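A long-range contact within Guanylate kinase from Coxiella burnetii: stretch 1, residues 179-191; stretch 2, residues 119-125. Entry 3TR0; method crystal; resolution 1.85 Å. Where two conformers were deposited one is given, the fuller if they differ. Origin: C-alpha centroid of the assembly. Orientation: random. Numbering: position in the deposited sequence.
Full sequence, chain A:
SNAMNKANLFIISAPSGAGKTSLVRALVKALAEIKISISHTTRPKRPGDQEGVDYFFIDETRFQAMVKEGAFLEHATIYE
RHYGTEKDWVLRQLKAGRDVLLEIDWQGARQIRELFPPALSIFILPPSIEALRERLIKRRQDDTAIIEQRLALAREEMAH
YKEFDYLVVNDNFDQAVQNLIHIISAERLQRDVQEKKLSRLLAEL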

ATOM      1  N   ASN A 179      -8.999   6.481  -0.978  1.00 20.83           N
ATOM      2  CA  ASN A 179      -7.970   5.943  -0.094  1.00 12.58           C
ATOM      3  C   ASN A 179      -8.045   4.427   0.028  1.00 12.51           C
ATOM      4  O   ASN A 179      -7.019   3.746   0.060  1.00 15.53           O
ATOM      5  CB  ASN A 179      -8.021   6.611   1.278  1.00 14.15           C
ATOM      6  CG  ASN A 179      -7.442   8.007   1.253  1.00 19.77           C
ATOM      7  OD1 ASN A 179      -6.546   8.299   0.461  1.00 20.55           O
ATOM      8  ND2 ASN A 179      -7.949   8.878   2.111  1.00 18.62           N
ATOM      9  N   LEU A 180      -9.260   3.899   0.091  1.00 15.52           N
ATOM     10  CA  LEU A 180      -9.445   2.454   0.074  1.00 16.34           C
ATOM     11  C   LEU A 180      -8.878   1.871  -1.225  1.00 15.66           C
ATOM     12  O   LEU A 180      -8.247   0.813  -1.222  1.00 14.24           O
ATOM     13  CB  LEU A 180     -10.926   2.100   0.242  1.00 12.20           C
ATOM     14  CG  LEU A 180     -11.528   2.520   1.590  1.00 15.20           C
ATOM     15  CD1 LEU A 180     -13.044   2.297   1.643  1.00 17.13           C
ATOM     16  CD2 LEU A 180     -10.841   1.768   2.716  1.00 18.45           C
ATOM     17  N   ILE A 181      -9.087   2.576  -2.330  1.00 15.73           N
ATOM     18  CA  ILE A 181      -8.569   2.128  -3.623  1.00 16.54           C
ATOM     19  C   ILE A 181      -7.039   2.096  -3.632  1.00 15.84           C
ATOM     20  O   ILE A 181      -6.441   1.156  -4.144  1.00 17.01           O
ATOM     21  CB  ILE A 181      -9.090   3.009  -4.777  1.00 17.52           C
ATOM     22  CG1 ILE A 181     -10.600   2.817  -4.947  1.00 20.84           C
ATOM     23  CG2 ILE A 181      -8.361   2.683  -6.077  1.00 17.10           C
ATOM     24  CD1 ILE A 181     -11.229   3.784  -5.921  1.00 21.77           C
ATOM     25  N   HIS A 182      -6.407   3.117  -3.057  1.00 12.61           N
ATOM     26  CA  HIS A 182      -4.949   3.121  -2.934  1.00 16.22           C
ATOM     27  C   HIS A 182      -4.467   1.872  -2.207  1.00 11.71           C
ATOM     28  O   HIS A 182      -3.498   1.239  -2.618  1.00 14.85           O
ATOM     29  CB  HIS A 182      -4.447   4.361  -2.174  1.00 14.84           C
ATOM     30  CG  HIS A 182      -4.537   5.638  -2.956  1.00 16.61           C
ATOM     31  ND1 HIS A 182      -4.257   5.710  -4.302  1.00 18.78           N
ATOM     32  CD2 HIS A 182      -4.872   6.894  -2.574  1.00 24.11           C
ATOM     33  CE1 HIS A 182      -4.416   6.953  -4.718  1.00 24.85           C
ATOM     34  NE2 HIS A 182      -4.787   7.693  -3.690  1.00 22.14           N
ATOM     35  N   ILE A 183      -5.138   1.534  -1.110  1.00 14.34           N
ATOM     36  CA  ILE A 183      -4.688   0.447  -0.247  1.00 12.50           C
ATOM     37  C   ILE A 183      -4.771  -0.907  -0.950  1.00 15.10           C
ATOM     38  O   ILE A 183      -3.834  -1.701  -0.896  1.00 13.95           O
ATOM     39  CB  ILE A 183      -5.464   0.425   1.083  1.00 13.22           C
ATOM     40  CG1 ILE A 183      -5.083   1.647   1.932  1.00 13.61           C
ATOM     41  CG2 ILE A 183      -5.187  -0.865   1.845  1.00 15.91           C
ATOM     42  CD1 ILE A 183      -6.089   1.980   3.031  1.00 14.53           C
ATOM     43  N   ILE A 184      -5.896  -1.173  -1.603  0.66 15.22           N
ATOM     44  CA  ILE A 184      -6.055  -2.426  -2.331  0.66 14.96           C
ATOM     45  C   ILE A 184      -5.152  -2.466  -3.559  0.66 16.35           C
ATOM     46  O   ILE A 184      -4.544  -3.492  -3.862  0.66 15.58           O
ATOM     47  CB  ILE A 184      -7.520  -2.664  -2.734  0.66 17.60           C
ATOM     48  CG1 ILE A 184      -8.349  -2.965  -1.486  0.66 14.43           C
ATOM     49  CG2 ILE A 184      -7.620  -3.815  -3.737  0.66 17.62           C
ATOM     50  CD1 ILE A 184      -9.840  -2.859  -1.689  0.66 20.08           C
ATOM     51  N   SER A 185      -5.053  -1.338  -4.254  1.00 14.36           N
ATOM     52  CA  SER A 185      -4.224  -1.253  -5.455  1.00 13.53           C
ATOM     53  C   SER A 185      -2.748  -1.505  -5.143  1.00 15.60           C
ATOM     54  O   SER A 185      -2.049  -2.170  -5.910  1.00 17.11           O
ATOM     55  CB  SER A 185      -4.404   0.110  -6.131  1.00 17.56           C
ATOM     56  OG  SER A 185      -5.726   0.264  -6.630  1.00 18.04           O
ATOM     57  N   ALA A 186      -2.277  -0.967  -4.021  1.00 16.83           N
ATOM     58  CA  ALA A 186      -0.892  -1.165  -3.598  1.00 16.87           C
ATOM     59  C   ALA A 186      -0.625  -2.622  -3.234  1.00 15.42           C
ATOM     60  O   ALA A 186       0.435  -3.157  -3.543  1.00 14.91           O
ATOM     61  CB  ALA A 186      -0.547  -0.250  -2.421  1.00 16.27           C
ATOM     62  N   GLU A 187      -1.579  -3.258  -2.560  1.00 15.84           N
ATOM     63  CA  GLU A 187      -1.429  -4.667  -2.200  1.00 19.26           C
ATOM     64  C   GLU A 187      -1.203  -5.501  -3.452  1.00 15.23           C
ATOM     65  O   GLU A 187      -0.402  -6.437  -3.457  1.00 14.19           O
ATOM     66  CB  GLU A 187      -2.670  -5.174  -1.458  1.00 20.74           C
ATOM     67  CG  GLU A 187      -2.514  -6.569  -0.852  1.00 16.68           C
ATOM     68  CD  GLU A 187      -2.776  -7.702  -1.834  1.00 21.27           C
ATOM     69  OE1 GLU A 187      -3.257  -7.447  -2.960  1.00 18.05           O
ATOM     70  OE2 GLU A 187      -2.489  -8.860  -1.471  1.00 18.42           O
ATOM     71  N   ARG A 188      -1.909  -5.147  -4.517  1.00 13.07           N
ATOM     72  CA  ARG A 188      -1.861  -5.915  -5.757  1.00 15.39           C
ATOM     73  C   ARG A 188      -0.565  -5.696  -6.521  1.00 16.54           C
ATOM     74  O   ARG A 188      -0.326  -6.339  -7.542  1.00 15.71           O
ATOM     75  CB  ARG A 188      -3.051  -5.560  -6.643  1.00 16.73           C
ATOM     76  CG  ARG A 188      -4.397  -6.024  -6.084  1.00 12.44           C
ATOM     77  CD  ARG A 188      -5.547  -5.403  -6.856  1.00 20.29           C
ATOM     78  NE  ARG A 188      -6.808  -6.103  -6.620  1.00 18.42           N
ATOM     79  CZ  ARG A 188      -7.959  -5.781  -7.202  1.00 18.56           C
ATOM     80  NH1 ARG A 188      -8.015  -4.761  -8.048  1.00 18.46           N
ATOM     81  NH2 ARG A 188      -9.057  -6.475  -6.932  1.00 18.11           N
ATOM     82  N   LEU A 189       0.254  -4.768  -6.038  1.00 14.49           N
ATOM     83  CA  LEU A 189       1.555  -4.500  -6.650  1.00 15.33           C
ATOM     84  C   LEU A 189       2.691  -5.078  -5.816  1.00 14.36           C
ATOM     85  O   LEU A 189       3.857  -4.916  -6.159  1.00 15.92           O
ATOM     86  CB  LEU A 189       1.773  -2.992  -6.826  1.00 13.59           C
ATOM     87  CG  LEU A 189       0.803  -2.230  -7.727  1.00 14.37           C
ATOM     88  CD1 LEU A 189       0.897  -0.727  -7.488  1.00 14.95           C
ATOM     89  CD2 LEU A 189       1.046  -2.552  -9.187  1.00 16.97           C
ATOM     90  N   GLN A 190       2.353  -5.735  -4.710  1.00 17.08           N
ATOM     91  CA  GLN A 190       3.361  -6.362  -3.860  1.00 18.25           C
ATOM     92  C   GLN A 190       4.113  -7.450  -4.615  1.00 21.27           C
ATOM     93  O   GLN A 190       3.545  -8.118  -5.478  1.00 17.99           O
ATOM     94  CB  GLN A 190       2.708  -6.976  -2.620  1.00 21.81           C
ATOM     95  CG  GLN A 190       2.141  -5.954  -1.655  1.00 16.17           C
ATOM     96  CD  GLN A 190       1.475  -6.595  -0.459  1.00 21.82           C
ATOM     97  OE1 GLN A 190       1.434  -7.822  -0.335  1.00 24.88           O
ATOM     98  NE2 GLN A 190       0.945  -5.770   0.428  1.00 17.55           N
ATOM     99  N   ARG A 191       5.383  -7.635  -4.269  1.00 16.49           N
ATOM    100  CA  ARG A 191       6.221  -8.623  -4.946  1.00 16.44           C
ATOM    101  C   ARG A 191       5.591 -10.008  -4.918  1.00 20.90           C
ATOM    102  O   ARG A 191       5.607 -10.718  -5.921  1.00 23.35           O
ATOM    103  CB  ARG A 191       7.605  -8.695  -4.308  1.00 22.20           C
ATOM    104  CG  ARG A 191       8.528  -9.686  -5.002  1.00 29.02           C
ATOM    105  CD  ARG A 191       9.619 -10.174  -4.075  1.00 36.68           C
ATOM    106  NE  ARG A 191       9.082 -10.958  -2.968  1.00 49.28           N
ATOM    107  CZ  ARG A 191       9.347 -10.722  -1.688  1.00 57.98           C
ATOM    108  NH1 ARG A 191      10.147  -9.720  -1.347  1.00 45.15           N
ATOM    109  NH2 ARG A 191       8.812 -11.487  -0.747  1.00 67.11           N
TER
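Stretch 2, residues 119-125: ALSIFIL

The packing of a helix against a β-strand is often governed by a simple alternation: an extended chain turns every second side chain to the same face, and a helix meets that face with residues spaced three or four apart. Guanylate kinase from Coxiella burnetii offers a compact example. Residues 120-125 form a strand that runs nearly antiparallel to the helix containing residues 179-187, with 171° between their N-to-C directions and a closest approach of 10.6 Å between axes, a separation that leaves room for one layer of interlocking side chains.

Ala 119 precedes the strand and directs its CB away from the helix. Leu 120 then turns toward it, in an m,t rotamer, and meets the C-terminal part of stretch 1: its CD1 lies 3.6 Å from CG of Glu 187, so the leucine packs on the aliphatic portion of an acidic residue whose OE2 is hydrogen-bonded elsewhere in the structure. The side chain of Gln 190, the last residue of the type I turn that starts at Glu 187, also borders this leucine. Ser 121 points away, as the alternation requires.

Ile 122 returns to the helix and has the largest area covered by the other stretch. Its CD1 approaches CG2 of Ile 183 at 3.8 Å, while its CG2 sits 3.8 Å from CD2 of Leu 180, so one isoleucine spans successive positions along the same helical face. Phe 123 is out of reach. At Ile 124 the CA-to-CB bond points sideways, but the m,m rotamer brings the chain end nearer, placing CD1 4.0 Å from CD2 of Leu 180. Leu 125 again makes no contact. No hydrogen bond crosses between the stretches; the 291 Å² they bury rests on close side-chain packing between the strand face that carries Leu 120, Ile 122 and Ile 124 and the helix.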

ATOM      1  N   ALA A 119      -3.597 -11.375   5.088  1.00 18.72           N
ATOM      2  CA  ALA A 119      -4.725 -10.447   5.166  1.00 18.94           C
ATOM      3  C   ALA A 119      -4.337  -9.031   5.614  1.00 20.68           C
ATOM      4  O   ALA A 119      -3.543  -8.846   6.541  1.00 18.45           O
ATOM      5  CB  ALA A 119      -5.808 -11.009   6.077  1.00 18.99           C
ATOM      6  N   LEU A 120      -4.912  -8.034   4.947  1.00 13.52           N
ATOM      7  CA  LEU A 120      -4.710  -6.641   5.326  1.00 14.54           C
ATOM      8  C   LEU A 120      -5.978  -6.126   5.990  1.00 17.62           C
ATOM      9  O   LEU A 120      -7.084  -6.477   5.582  1.00 17.42           O
ATOM     10  CB  LEU A 120      -4.375  -5.783   4.103  1.00 15.21           C
ATOM     11  CG  LEU A 120      -3.014  -6.010   3.434  1.00 23.86           C
ATOM     12  CD1 LEU A 120      -2.783  -4.968   2.348  1.00 20.18           C
ATOM     13  CD2 LEU A 120      -1.894  -5.969   4.459  1.00 25.71           C
ATOM     14  N   SER A 121      -5.823  -5.304   7.022  1.00 13.69           N
ATOM     15  CA  SER A 121      -6.984  -4.784   7.729  1.00 14.88           C
ATOM     16  C   SER A 121      -6.997  -3.254   7.725  1.00 16.54           C
ATOM     17  O   SER A 121      -5.953  -2.611   7.871  1.00 14.03           O
ATOM     18  CB  SER A 121      -7.058  -5.354   9.154  1.00 18.26           C
ATOM     19  OG  SER A 121      -5.910  -5.018   9.909  1.00 18.81           O
ATOM     20  N   ILE A 122      -8.187  -2.691   7.531  1.00 16.08           N
ATOM     21  CA  ILE A 122      -8.381  -1.248   7.440  1.00 14.42           C
ATOM     22  C   ILE A 122      -9.454  -0.827   8.438  1.00 13.53           C
ATOM     23  O   ILE A 122     -10.542  -1.406   8.462  1.00 16.98           O
ATOM     24  CB  ILE A 122      -8.879  -0.847   6.037  1.00 14.51           C
ATOM     25  CG1 ILE A 122      -7.942  -1.389   4.957  1.00 18.89           C
ATOM     26  CG2 ILE A 122      -9.055   0.666   5.937  1.00 13.57           C
ATOM     27  CD1 ILE A 122      -8.515  -1.312   3.550  1.00 17.50           C
ATOM     28  N   PHE A 123      -9.154   0.174   9.258  1.00 13.59           N
ATOM     29  CA  PHE A 123     -10.133   0.687  10.208  1.00 12.93           C
ATOM     30  C   PHE A 123     -10.665   2.036   9.741  1.00 21.23           C
ATOM     31  O   PHE A 123      -9.895   2.957   9.475  1.00 19.18           O
ATOM     32  CB  PHE A 123      -9.529   0.809  11.611  1.00 15.54           C
ATOM     33  CG  PHE A 123     -10.560   0.844  12.709  1.00 16.04           C
ATOM     34  CD1 PHE A 123     -10.889  -0.310  13.401  1.00 17.75           C
ATOM     35  CD2 PHE A 123     -11.210   2.021  13.030  1.00 20.40           C
ATOM     36  CE1 PHE A 123     -11.839  -0.289  14.409  1.00 14.35           C
ATOM     37  CE2 PHE A 123     -12.164   2.049  14.033  1.00 18.17           C
ATOM     38  CZ  PHE A 123     -12.481   0.890  14.718  1.00 15.47           C
ATOM     39  N   ILE A 124     -11.984   2.153   9.635  1.00 10.12           N
ATOM     40  CA  ILE A 124     -12.597   3.402   9.217  1.00 12.88           C
ATOM     41  C   ILE A 124     -12.977   4.235  10.435  1.00 21.13           C
ATOM     42  O   ILE A 124     -13.742   3.785  11.289  1.00 19.67           O
ATOM     43  CB  ILE A 124     -13.863   3.160   8.370  1.00 19.37           C
ATOM     44  CG1 ILE A 124     -13.576   2.189   7.224  1.00 21.63           C
ATOM     45  CG2 ILE A 124     -14.407   4.477   7.843  1.00 17.79           C
ATOM     46  CD1 ILE A 124     -12.539   2.679   6.255  1.00 22.43           C
ATOM     47  N   LEU A 125     -12.435   5.447  10.509  1.00 18.26           N
ATOM     48  CA  LEU A 125     -12.711   6.354  11.617  1.00 17.92           C
ATOM     49  C   LEU A 125     -13.717   7.414  11.206  1.00 13.75           C
ATOM     50  O   LEU A 125     -13.670   7.920  10.087  1.00 18.83           O
ATOM     51  CB  LEU A 125     -11.420   7.049  12.064  1.00 16.80           C
ATOM     52  CG  LEU A 125     -10.312   6.158  12.617  1.00 21.10           C
ATOM     53  CD1 LEU A 125      -8.991   6.929  12.673  1.00 26.74           C
ATOM     54  CD2 LEU A 125     -10.699   5.633  13.982  1.00 21.62           C
TER